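Local coordinates for protein anaphase-promoting complex subunit cut9 (Schizosaccharomyces pombe, PDB 2XPI) that serves in the anaphase-promoting complex, a ubiquitin ligase controlling mitosis and G1, where its TPR repeats form a homodimer and bind hcn1, at residues Ile411-Ser416 with Ile427-Thr432; Leu442-Leu447 with Asn461-Ser466. All coordinates share one frame; numbering follows the deposited sequence.

Contact 1. Residues Ile411-Ser416 with Ile427-Thr432; sequences IGFAHS and ISAYTT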
# COMPACT_ATOMS: atom_id res chain seq x y z
N ILE A 411 16.40 2.99 26.39
CA ILE A 411 17.53 3.56 27.12
C ILE A 411 17.36 5.08 27.25
O ILE A 411 17.43 5.63 28.35
CB ILE A 411 18.90 3.23 26.46
CG1 ILE A 411 19.23 1.73 26.61
CG2 ILE A 411 20.02 3.99 27.13
CD1 ILE A 411 19.00 1.17 28.03
N GLY A 412 17.11 5.75 26.13
CA GLY A 412 16.80 7.17 26.16
C GLY A 412 15.67 7.49 27.11
O GLY A 412 15.72 8.49 27.82
N PHE A 413 14.63 6.66 27.11
CA PHE A 413 13.47 6.85 27.97
C PHE A 413 13.89 6.77 29.44
O PHE A 413 13.58 7.66 30.25
CB PHE A 413 12.46 5.74 27.66
CG PHE A 413 11.09 5.99 28.18
CD1 PHE A 413 10.57 7.27 28.25
CD2 PHE A 413 10.29 4.92 28.56
CE1 PHE A 413 9.27 7.49 28.71
CE2 PHE A 413 9.00 5.13 29.05
CZ PHE A 413 8.49 6.42 29.12
N ALA A 414 14.61 5.71 29.79
CA ALA A 414 15.07 5.54 31.16
C ALA A 414 15.96 6.69 31.63
O ALA A 414 15.79 7.18 32.75
CB ALA A 414 15.78 4.20 31.32
N HIS A 415 16.92 7.11 30.80
CA HIS A 415 17.80 8.24 31.16
C HIS A 415 17.05 9.53 31.52
O HIS A 415 17.45 10.25 32.43
CB HIS A 415 18.81 8.55 30.06
CG HIS A 415 19.87 7.50 29.91
ND1 HIS A 415 20.68 7.42 28.80
CD2 HIS A 415 20.25 6.50 30.73
CE1 HIS A 415 21.51 6.40 28.94
NE2 HIS A 415 21.26 5.82 30.10
N SER A 416 15.98 9.82 30.79
CA SER A 416 15.11 10.95 31.10
C SER A 416 14.55 10.84 32.49
O SER A 416 14.53 11.81 33.26
CB SER A 416 13.94 11.01 30.10
OG SER A 416 14.41 11.15 28.77
N ILE A 427 14.14 2.56 36.55
CA ILE A 427 14.30 1.11 36.70
C ILE A 427 13.33 0.23 35.86
O ILE A 427 13.75 -0.81 35.35
CB ILE A 427 14.31 0.71 38.21
CG1 ILE A 427 15.62 1.20 38.83
CG2 ILE A 427 14.11 -0.81 38.40
CD1 ILE A 427 15.50 1.61 40.29
N SER A 428 12.07 0.61 35.72
CA SER A 428 11.18 -0.07 34.76
C SER A 428 11.77 -0.03 33.36
O SER A 428 11.98 -1.06 32.73
CB SER A 428 9.81 0.58 34.70
OG SER A 428 9.11 0.40 35.91
N ALA A 429 12.04 1.17 32.86
CA ALA A 429 12.57 1.33 31.53
C ALA A 429 13.88 0.58 31.34
O ALA A 429 14.05 -0.07 30.32
CB ALA A 429 12.71 2.82 31.17
N TYR A 430 14.80 0.63 32.31
CA TYR A 430 16.08 -0.09 32.18
C TYR A 430 15.89 -1.60 32.22
O TYR A 430 16.66 -2.34 31.62
CB TYR A 430 17.08 0.27 33.29
CG TYR A 430 17.74 1.61 33.16
CD1 TYR A 430 18.31 2.03 31.97
CD2 TYR A 430 17.80 2.47 34.26
CE1 TYR A 430 18.91 3.29 31.87
CE2 TYR A 430 18.41 3.71 34.19
CZ TYR A 430 18.96 4.12 33.00
OH TYR A 430 19.54 5.35 32.95
N THR A 431 14.89 -2.08 32.96
CA THR A 431 14.69 -3.51 32.98
C THR A 431 13.99 -3.96 31.70
O THR A 431 14.40 -4.96 31.11
CB THR A 431 14.03 -4.04 34.27
OG1 THR A 431 12.70 -3.56 34.35
CG2 THR A 431 14.78 -3.57 35.50
N THR A 432 12.98 -3.22 31.23
CA THR A 432 12.48 -3.59 29.90
C THR A 432 13.55 -3.46 28.81
O THR A 432 13.54 -4.21 27.84
CB THR A 432 11.07 -3.03 29.46
OG1 THR A 432 11.19 -2.39 28.19
CG2 THR A 432 10.41 -2.10 30.47

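Contact 2. Residues Leu442-Leu447 with Asn461-Ser466; sequences LPYLFL and NEYLQS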
# COMPACT_ATOMS: atom_id res chain seq x y z
N LEU A 442 25.76 -2.82 29.42
CA LEU A 442 25.27 -1.50 29.75
C LEU A 442 23.96 -1.44 30.56
O LEU A 442 23.88 -0.69 31.51
CB LEU A 442 25.17 -0.64 28.51
CG LEU A 442 26.49 -0.07 27.99
CD1 LEU A 442 26.23 0.75 26.77
CD2 LEU A 442 27.15 0.77 29.06
N PRO A 443 22.93 -2.21 30.17
CA PRO A 443 21.72 -2.20 31.02
C PRO A 443 21.94 -2.53 32.50
O PRO A 443 21.32 -1.86 33.31
CB PRO A 443 20.83 -3.23 30.35
CG PRO A 443 21.17 -3.07 28.88
CD PRO A 443 22.70 -2.91 28.90
N TYR A 444 22.78 -3.50 32.85
CA TYR A 444 23.09 -3.78 34.27
C TYR A 444 23.90 -2.66 34.90
O TYR A 444 23.79 -2.41 36.11
CB TYR A 444 23.90 -5.05 34.42
CG TYR A 444 23.13 -6.30 34.10
CD1 TYR A 444 21.76 -6.30 34.10
CD2 TYR A 444 23.79 -7.47 33.79
CE1 TYR A 444 21.06 -7.42 33.80
CE2 TYR A 444 23.10 -8.60 33.49
CZ TYR A 444 21.74 -8.58 33.50
OH TYR A 444 21.05 -9.73 33.19
N LEU A 445 24.74 -2.03 34.10
CA LEU A 445 25.45 -0.84 34.51
C LEU A 445 24.45 0.19 35.01
O LEU A 445 24.55 0.68 36.14
CB LEU A 445 26.22 -0.26 33.34
CG LEU A 445 27.55 0.34 33.73
CD1 LEU A 445 28.30 0.88 32.52
CD2 LEU A 445 27.32 1.40 34.78
N PHE A 446 23.48 0.49 34.16
CA PHE A 446 22.53 1.54 34.47
C PHE A 446 21.63 1.15 35.65
O PHE A 446 21.33 1.97 36.52
CB PHE A 446 21.70 1.88 33.23
CG PHE A 446 22.52 2.34 32.05
CD1 PHE A 446 23.70 3.02 32.23
CD2 PHE A 446 22.08 2.10 30.75
CE1 PHE A 446 24.45 3.46 31.13
CE2 PHE A 446 22.83 2.53 29.64
CZ PHE A 446 24.00 3.20 29.83
N LEU A 447 21.19 -0.10 35.67
CA LEU A 447 20.42 -0.59 36.81
C LEU A 447 21.24 -0.42 38.11
O LEU A 447 20.70 -0.05 39.13
CB LEU A 447 20.04 -2.06 36.62
CG LEU A 447 18.65 -2.52 36.13
CD1 LEU A 447 17.62 -1.41 36.22
CD2 LEU A 447 18.72 -3.09 34.72
N ASN A 461 25.40 -3.54 43.69
CA ASN A 461 26.60 -4.32 43.50
C ASN A 461 26.31 -5.61 42.72
O ASN A 461 27.13 -6.04 41.92
CB ASN A 461 27.23 -4.65 44.85
CG ASN A 461 28.55 -5.37 44.71
OD1 ASN A 461 29.42 -4.93 43.97
ND2 ASN A 461 28.69 -6.49 45.41
N GLU A 462 25.16 -6.22 42.96
CA GLU A 462 24.77 -7.38 42.16
C GLU A 462 24.80 -7.03 40.68
O GLU A 462 25.49 -7.68 39.89
CB GLU A 462 23.35 -7.81 42.52
CG GLU A 462 23.20 -8.38 43.90
CD GLU A 462 23.27 -9.87 43.86
OE1 GLU A 462 22.54 -10.53 44.62
OE2 GLU A 462 24.05 -10.40 43.05
N TYR A 463 24.05 -6.01 40.29
CA TYR A 463 24.02 -5.57 38.91
C TYR A 463 25.41 -5.18 38.38
O TYR A 463 25.76 -5.49 37.24
CB TYR A 463 23.05 -4.41 38.76
CG TYR A 463 21.58 -4.76 38.81
CD1 TYR A 463 20.97 -5.52 37.81
CD2 TYR A 463 20.78 -4.29 39.84
CE1 TYR A 463 19.61 -5.81 37.85
CE2 TYR A 463 19.43 -4.58 39.89
CZ TYR A 463 18.85 -5.33 38.89
OH TYR A 463 17.50 -5.60 38.97
N LEU A 464 26.23 -4.52 39.20
CA LEU A 464 27.54 -4.10 38.72
C LEU A 464 28.52 -5.27 38.49
O LEU A 464 29.23 -5.28 37.49
CB LEU A 464 28.15 -3.02 39.63
CG LEU A 464 27.45 -1.66 39.56
CD1 LEU A 464 28.02 -0.72 40.60
CD2 LEU A 464 27.54 -1.03 38.20
N GLN A 465 28.55 -6.24 39.39
CA GLN A 465 29.34 -7.46 39.16
C GLN A 465 28.85 -8.17 37.89
O GLN A 465 29.63 -8.73 37.13
CB GLN A 465 29.27 -8.42 40.35
CG GLN A 465 29.92 -7.88 41.61
CD GLN A 465 31.40 -7.55 41.40
OE1 GLN A 465 32.11 -8.27 40.68
NE2 GLN A 465 31.87 -6.48 42.05
N SER A 466 27.54 -8.12 37.68
CA SER A 466 26.95 -8.65 36.46
C SER A 466 27.45 -7.97 35.19
O SER A 466 27.88 -8.68 34.30
CB SER A 466 25.42 -8.65 36.54
OG SER A 466 24.97 -9.66 37.43

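Contact 1. Residues Ile411-Ser416 with Ile427-Thr432
I411 opens the contact from the flank. It leaves its backbone pointing away from helix 423-435, but CG1 stands anti to the carbonyl carbon and the chain then bends back, so that CD1 meets the edge of the Y430 ring, 4.1 Å from its CD1. Within the helix, G412 O accepts from both the backbone N and OG of S416. F413 is thrown to the other flank, CG anti to the backbone N, where CD2 lies 4.1 Å from A429 CB at an oblique angle to the ring; beyond the pair it meets R393 and F396 of helix 389-402. A414 is the centre. Its CB points at the partner helix, lies 3.4 Å from A429 CB and also sits over one face of the Y430 ring, 3.4 Å from the centroid and 16° off the normal, a CH-pi contact. The A414 and A429 CA atoms are just 4.9 Å apart, consistent with the 8.0 Å closest approach of the two segment axes that two methyl groups permit. H415 then brings its ring rim to rim with that of Y430, the planes at 63°; the Y430 hydroxyl is hydrogen-bonded to a basic side chain of the chain of another protein, and I411 and H415 pack on apolar side chains of that same chain. The two segments run antiparallel at 160°, their helices joined by a short turn, with small residues where they come closest: the helical hairpin of a tetratricopeptide repeat, here TPR 10, one of the repeats that bind hcn1.

Contact 2. Residues Leu442-Leu447 with Asn461-Ser466
Two tyrosines, Y444 and Y463, cross at about a right angle, and their CD1 atoms meet at 3.9 Å. For Y463 this is an edge contact, with Y444 CD1 near the plane of its ring; against the Y444 ring the approach is oblique. One face of Y463 is occupied by L447, whose CB stands 3.7 Å from the ring centroid and 10° off the normal, a centred CH-pi contact, while L447 CG continues toward CE1 and CZ. The backbones are close here: Y444 O is 3.4 Å from Y463 CB, and Y444 CB lies equally near Y463 O. This is the antiparallel helix pair of TPR 11; the axes of the two segments approach to 7.7 Å at 156°. An alanine in place of Y463 would remove the face on which L447 CB rests and the edge that meets Y444, and would probably loosen the pairing of the two helices on this flank. Further along, the Y444 ring places CD2 3.4 Å from S466 CB, whose OG bonds back to E462 O within its own helix. On the buried flank L464 CD2 reaches L445, 4.0 Å from its carbonyl O, and both leucines also touch helix 475-487.

Overall arrangement
Following the chain from the N terminus, many helices precede helix 407-420; from it the chain turns and returns along helix 423-435, and contact 1 closes this hairpin across the ten residues between its segments. Helix 442-454 follows, and contact 2 closes a second hairpin with helix 457-470 over thirteen intervening residues. The two closures stand in series, neither nested nor crossed, with centres about 13 Å apart. Their common seam lies between helices 423-435 and 442-454: Y430 CE1 packs 3.4 Å from F446 CB, T431 rests on L447, and H415 meets F446 edge-to-face. TPR 10 is thereby stacked on TPR 11, while outer neighbours 389-402 and 475-487 continue the superhelical array.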